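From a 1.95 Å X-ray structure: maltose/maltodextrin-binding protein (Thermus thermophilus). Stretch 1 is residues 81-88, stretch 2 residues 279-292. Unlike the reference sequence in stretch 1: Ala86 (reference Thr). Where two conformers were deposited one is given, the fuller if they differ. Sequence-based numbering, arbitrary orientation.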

# COMPACT_ATOMS: atom_id res chain seq x y z
N LYS A 81 9.33 1.88 -24.50
CA LYS A 81 9.33 2.29 -25.91
C LYS A 81 8.24 3.32 -26.24
O LYS A 81 8.36 4.02 -27.26
CB LYS A 81 9.21 1.07 -26.83
CG LYS A 81 7.83 0.39 -26.84
CD LYS A 81 7.78 -0.85 -27.74
CE LYS A 81 7.00 -1.98 -27.07
NZ LYS A 81 6.80 -3.15 -27.98
N TYR A 82 7.19 3.43 -25.41
CA TYR A 82 6.06 4.36 -25.68
C TYR A 82 6.17 5.73 -24.99
O TYR A 82 5.28 6.57 -25.15
CB TYR A 82 4.73 3.76 -25.21
CG TYR A 82 4.39 2.36 -25.68
CD1 TYR A 82 3.90 2.13 -26.97
CD2 TYR A 82 4.49 1.28 -24.82
CE1 TYR A 82 3.55 0.86 -27.39
CE2 TYR A 82 4.17 -0.01 -25.23
CZ TYR A 82 3.69 -0.21 -26.52
OH TYR A 82 3.32 -1.46 -26.94
N VAL A 83 7.24 5.93 -24.24
CA VAL A 83 7.39 7.10 -23.38
C VAL A 83 8.69 7.86 -23.67
O VAL A 83 9.67 7.30 -24.15
CB VAL A 83 7.33 6.70 -21.87
CG1 VAL A 83 6.05 5.93 -21.58
CG2 VAL A 83 8.54 5.86 -21.48
N THR A 84 8.66 9.16 -23.38
CA THR A 84 9.82 10.04 -23.60
C THR A 84 10.72 10.13 -22.37
O THR A 84 10.30 9.81 -21.25
CB THR A 84 9.37 11.44 -23.92
OG1 THR A 84 8.85 12.03 -22.73
CG2 THR A 84 8.30 11.41 -25.00
N GLN A 85 11.95 10.57 -22.62
CA GLN A 85 12.93 10.81 -21.54
C GLN A 85 12.47 11.94 -20.65
O GLN A 85 12.72 11.93 -19.45
CB GLN A 85 14.31 11.15 -22.13
CG GLN A 85 15.31 11.78 -21.14
CD GLN A 85 15.75 10.85 -20.00
OE1 GLN A 85 15.32 9.69 -19.93
NE2 GLN A 85 16.61 11.35 -19.12
N ALA A 86 11.81 12.93 -21.23
CA ALA A 86 11.25 14.02 -20.45
C ALA A 86 10.27 13.48 -19.41
O ALA A 86 10.32 13.87 -18.25
CB ALA A 86 10.57 15.03 -21.35
N TYR A 87 9.37 12.60 -19.84
CA TYR A 87 8.42 11.98 -18.91
C TYR A 87 9.21 11.24 -17.83
O TYR A 87 9.03 11.51 -16.65
CB TYR A 87 7.43 11.06 -19.64
CG TYR A 87 6.71 10.10 -18.72
CD1 TYR A 87 5.66 10.52 -17.92
CD2 TYR A 87 7.09 8.76 -18.64
CE1 TYR A 87 5.00 9.63 -17.07
CE2 TYR A 87 6.44 7.87 -17.80
CZ TYR A 87 5.41 8.30 -17.00
OH TYR A 87 4.78 7.40 -16.16
N LEU A 88 10.12 10.36 -18.24
CA LEU A 88 10.94 9.57 -17.30
C LEU A 88 11.78 10.40 -16.33
O LEU A 88 11.82 10.10 -15.13
CB LEU A 88 11.83 8.58 -18.08
CG LEU A 88 11.04 7.49 -18.79
CD1 LEU A 88 11.93 6.69 -19.77
CD2 LEU A 88 10.32 6.56 -17.78
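Stretch 2 (279-292) NKTQAVNFAKTLVT

The most unusual feature of this contact is a very short hydrogen bond: Lys288 NZ donates to Tyr82 O at 2.3 Å. This is well below the usual length for an amine donor and a carbonyl acceptor. It is the sole hydrogen bond between the two stretches.

Stretch 2 is mostly helix, running from Lys280 toward Leu290. Asn279 occupies the N-cap position, but its side chain makes no capping bond. The backbone ladder begins with Ala283 N to Asn279 O at 3.0 Å and Val284 N to Lys280 O at 2.7 Å. It continues through Lys288 N to Val284 O at 3.0 Å. Near the C-terminal end the pattern loosens. Leu290 N bonds to Ala287 O at 3.1 Å, and its bond to Phe286 O, at 3.4 Å, is weak. Val291 and Thr292 follow outside the helix.

Stretch 1 is less regular. Lys81 and Tyr82 belong to a 3-10 segment that enters from earlier in the chain. Val83 and Thr84 are extended, with phi/psi of -125/153 and -92/161. A new helix then starts at Gln85. Thr84 caps it: Tyr87 N donates to Thr84 OG1 at 3.0 Å, with an N-H...acceptor angle of 166°. Leu88 N also bonds to Thr84 O at 3.1 Å. Ala86 replaces the reference Thr; it lies out of reach of stretch 2.

The two stretches advance in the same general direction. Tyr82 CA is 7.7 Å from Val284 CA, Val83 CA is 8.4 Å from Lys288 CA, and Tyr87 CA is 8.7 Å from Thr292 CA. The contacting residues of stretch 2 are Lys280, Val284, Lys288 and Val291. Lys280, Val284 and Lys288 are spaced four apart, about one helical turn per step, so they lie along one side of the helix; Val291 follows just past it.

Tyr82 has the largest share of the contact, with 94 Å² covered. Its CA-to-CB bond points toward stretch 2, and Val284 lies over one face of its ring. Tyr82 CG is 3.6 Å from Val284 CG1. Val284 CG2 stands 3.9 Å from the ring centroid, 11° off the normal, in a CH-pi contact. At the hydroxyl end, Tyr82 OH is 4.3 Å from Lys280 CD. This is a looser approach to the aliphatic part of the lysine. Both Tyr82 OH and Lys280 NZ are hydrogen-bonded elsewhere in the structure.

The CA-to-CB bond of Lys288 points sideways, but the end of the side chain comes nearer. Its chi3 of 69° bends the chain on the way to the carbonyl of Tyr82.

Tyr87 and Val291 form a second apolar contact. Both CA-to-CB bonds point toward the opposing stretch, and Tyr87 CE1 is 3.8 Å from Val291 CG2. The methyl approaches the ring obliquely. The CA-to-CB bond of Thr292, by contrast, points away.

The whole interface is small, burying 299 Å² summed over both sides. It joins segments almost 200 residues apart in sequence.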

# COMPACT_ATOMS: atom_id res chain seq x y z
N ASN A 279 -5.71 -4.39 -28.26
CA ASN A 279 -5.81 -2.96 -28.55
C ASN A 279 -4.74 -2.17 -27.78
O ASN A 279 -5.05 -1.17 -27.12
CB ASN A 279 -7.22 -2.43 -28.20
CG ASN A 279 -8.27 -2.75 -29.27
OD1 ASN A 279 -8.01 -2.64 -30.47
ND2 ASN A 279 -9.48 -3.13 -28.83
N LYS A 280 -3.48 -2.62 -27.85
CA LYS A 280 -2.39 -1.99 -27.09
C LYS A 280 -2.22 -0.50 -27.38
O LYS A 280 -1.98 0.27 -26.47
CB LYS A 280 -1.06 -2.69 -27.32
CG LYS A 280 -0.93 -4.03 -26.66
CD LYS A 280 0.44 -4.61 -26.89
CE LYS A 280 0.48 -6.02 -26.39
NZ LYS A 280 1.80 -6.65 -26.65
N THR A 281 -2.34 -0.10 -28.65
CA THR A 281 -2.16 1.30 -29.00
C THR A 281 -3.06 2.21 -28.16
O THR A 281 -2.59 3.17 -27.56
CB THR A 281 -2.50 1.58 -30.49
OG1 THR A 281 -1.55 0.91 -31.33
CG2 THR A 281 -2.44 3.08 -30.78
N GLN A 282 -4.36 1.92 -28.16
CA GLN A 282 -5.34 2.75 -27.43
C GLN A 282 -5.20 2.61 -25.92
O GLN A 282 -5.27 3.61 -25.21
CB GLN A 282 -6.78 2.42 -27.84
CG GLN A 282 -7.33 3.38 -28.91
CD GLN A 282 -6.50 3.37 -30.16
OE1 GLN A 282 -6.25 2.31 -30.74
NE2 GLN A 282 -6.04 4.55 -30.59
N ALA A 283 -5.01 1.38 -25.45
CA ALA A 283 -4.70 1.10 -24.03
C ALA A 283 -3.49 1.90 -23.54
O ALA A 283 -3.54 2.53 -22.49
CB ALA A 283 -4.43 -0.40 -23.85
N VAL A 284 -2.40 1.90 -24.31
CA VAL A 284 -1.23 2.70 -23.97
C VAL A 284 -1.52 4.20 -23.98
O VAL A 284 -1.13 4.92 -23.05
CB VAL A 284 -0.01 2.37 -24.88
CG1 VAL A 284 1.14 3.33 -24.61
CG2 VAL A 284 0.44 0.94 -24.68
N ASN A 285 -2.20 4.69 -25.02
CA ASN A 285 -2.53 6.11 -25.10
C ASN A 285 -3.38 6.51 -23.91
O ASN A 285 -3.15 7.54 -23.31
CB ASN A 285 -3.26 6.45 -26.40
CG ASN A 285 -2.33 6.60 -27.59
OD1 ASN A 285 -1.14 6.90 -27.44
ND2 ASN A 285 -2.86 6.37 -28.78
N PHE A 286 -4.35 5.68 -23.54
CA PHE A 286 -5.24 6.01 -22.43
C PHE A 286 -4.46 6.04 -21.11
O PHE A 286 -4.62 6.95 -20.31
CB PHE A 286 -6.40 5.04 -22.33
CG PHE A 286 -7.27 5.28 -21.13
CD1 PHE A 286 -7.86 6.53 -20.93
CD2 PHE A 286 -7.51 4.27 -20.21
CE1 PHE A 286 -8.68 6.77 -19.82
CE2 PHE A 286 -8.34 4.50 -19.09
CZ PHE A 286 -8.91 5.76 -18.90
N ALA A 287 -3.60 5.04 -20.90
CA ALA A 287 -2.72 5.00 -19.73
C ALA A 287 -1.89 6.29 -19.61
O ALA A 287 -1.75 6.84 -18.51
CB ALA A 287 -1.82 3.78 -19.78
N LYS A 288 -1.37 6.78 -20.74
CA LYS A 288 -0.53 7.96 -20.72
C LYS A 288 -1.34 9.20 -20.33
O LYS A 288 -0.82 10.05 -19.64
CB LYS A 288 0.23 8.14 -22.05
CG LYS A 288 1.28 7.04 -22.29
CD LYS A 288 1.77 6.95 -23.73
CE LYS A 288 2.61 8.15 -24.12
NZ LYS A 288 3.38 7.90 -25.39
N THR A 289 -2.62 9.26 -20.70
CA THR A 289 -3.49 10.39 -20.30
C THR A 289 -3.64 10.47 -18.77
O THR A 289 -3.78 11.56 -18.24
CB THR A 289 -4.92 10.36 -20.94
OG1 THR A 289 -5.69 9.24 -20.46
CG2 THR A 289 -4.83 10.35 -22.48
N LEU A 290 -3.60 9.33 -18.09
CA LEU A 290 -3.87 9.26 -16.65
C LEU A 290 -2.72 9.77 -15.79
O LEU A 290 -2.92 10.14 -14.63
CB LEU A 290 -4.24 7.81 -16.25
CG LEU A 290 -5.42 7.09 -16.93
CD1 LEU A 290 -5.54 5.61 -16.46
CD2 LEU A 290 -6.77 7.83 -16.73
N VAL A 291 -1.50 9.80 -16.34
CA VAL A 291 -0.31 10.10 -15.55
C VAL A 291 0.37 11.43 -15.90
O VAL A 291 1.49 11.70 -15.47
CB VAL A 291 0.74 8.92 -15.61
CG1 VAL A 291 0.10 7.61 -15.10
CG2 VAL A 291 1.34 8.77 -17.00
N THR A 292 -0.33 12.29 -16.64
CA THR A 292 0.12 13.68 -16.78
C THR A 292 0.10 14.38 -15.43
O THR A 292 -0.69 14.04 -14.55
CB THR A 292 -0.77 14.49 -17.75
OG1 THR A 292 -2.06 14.71 -17.16
CG2 THR A 292 -0.92 13.77 -19.08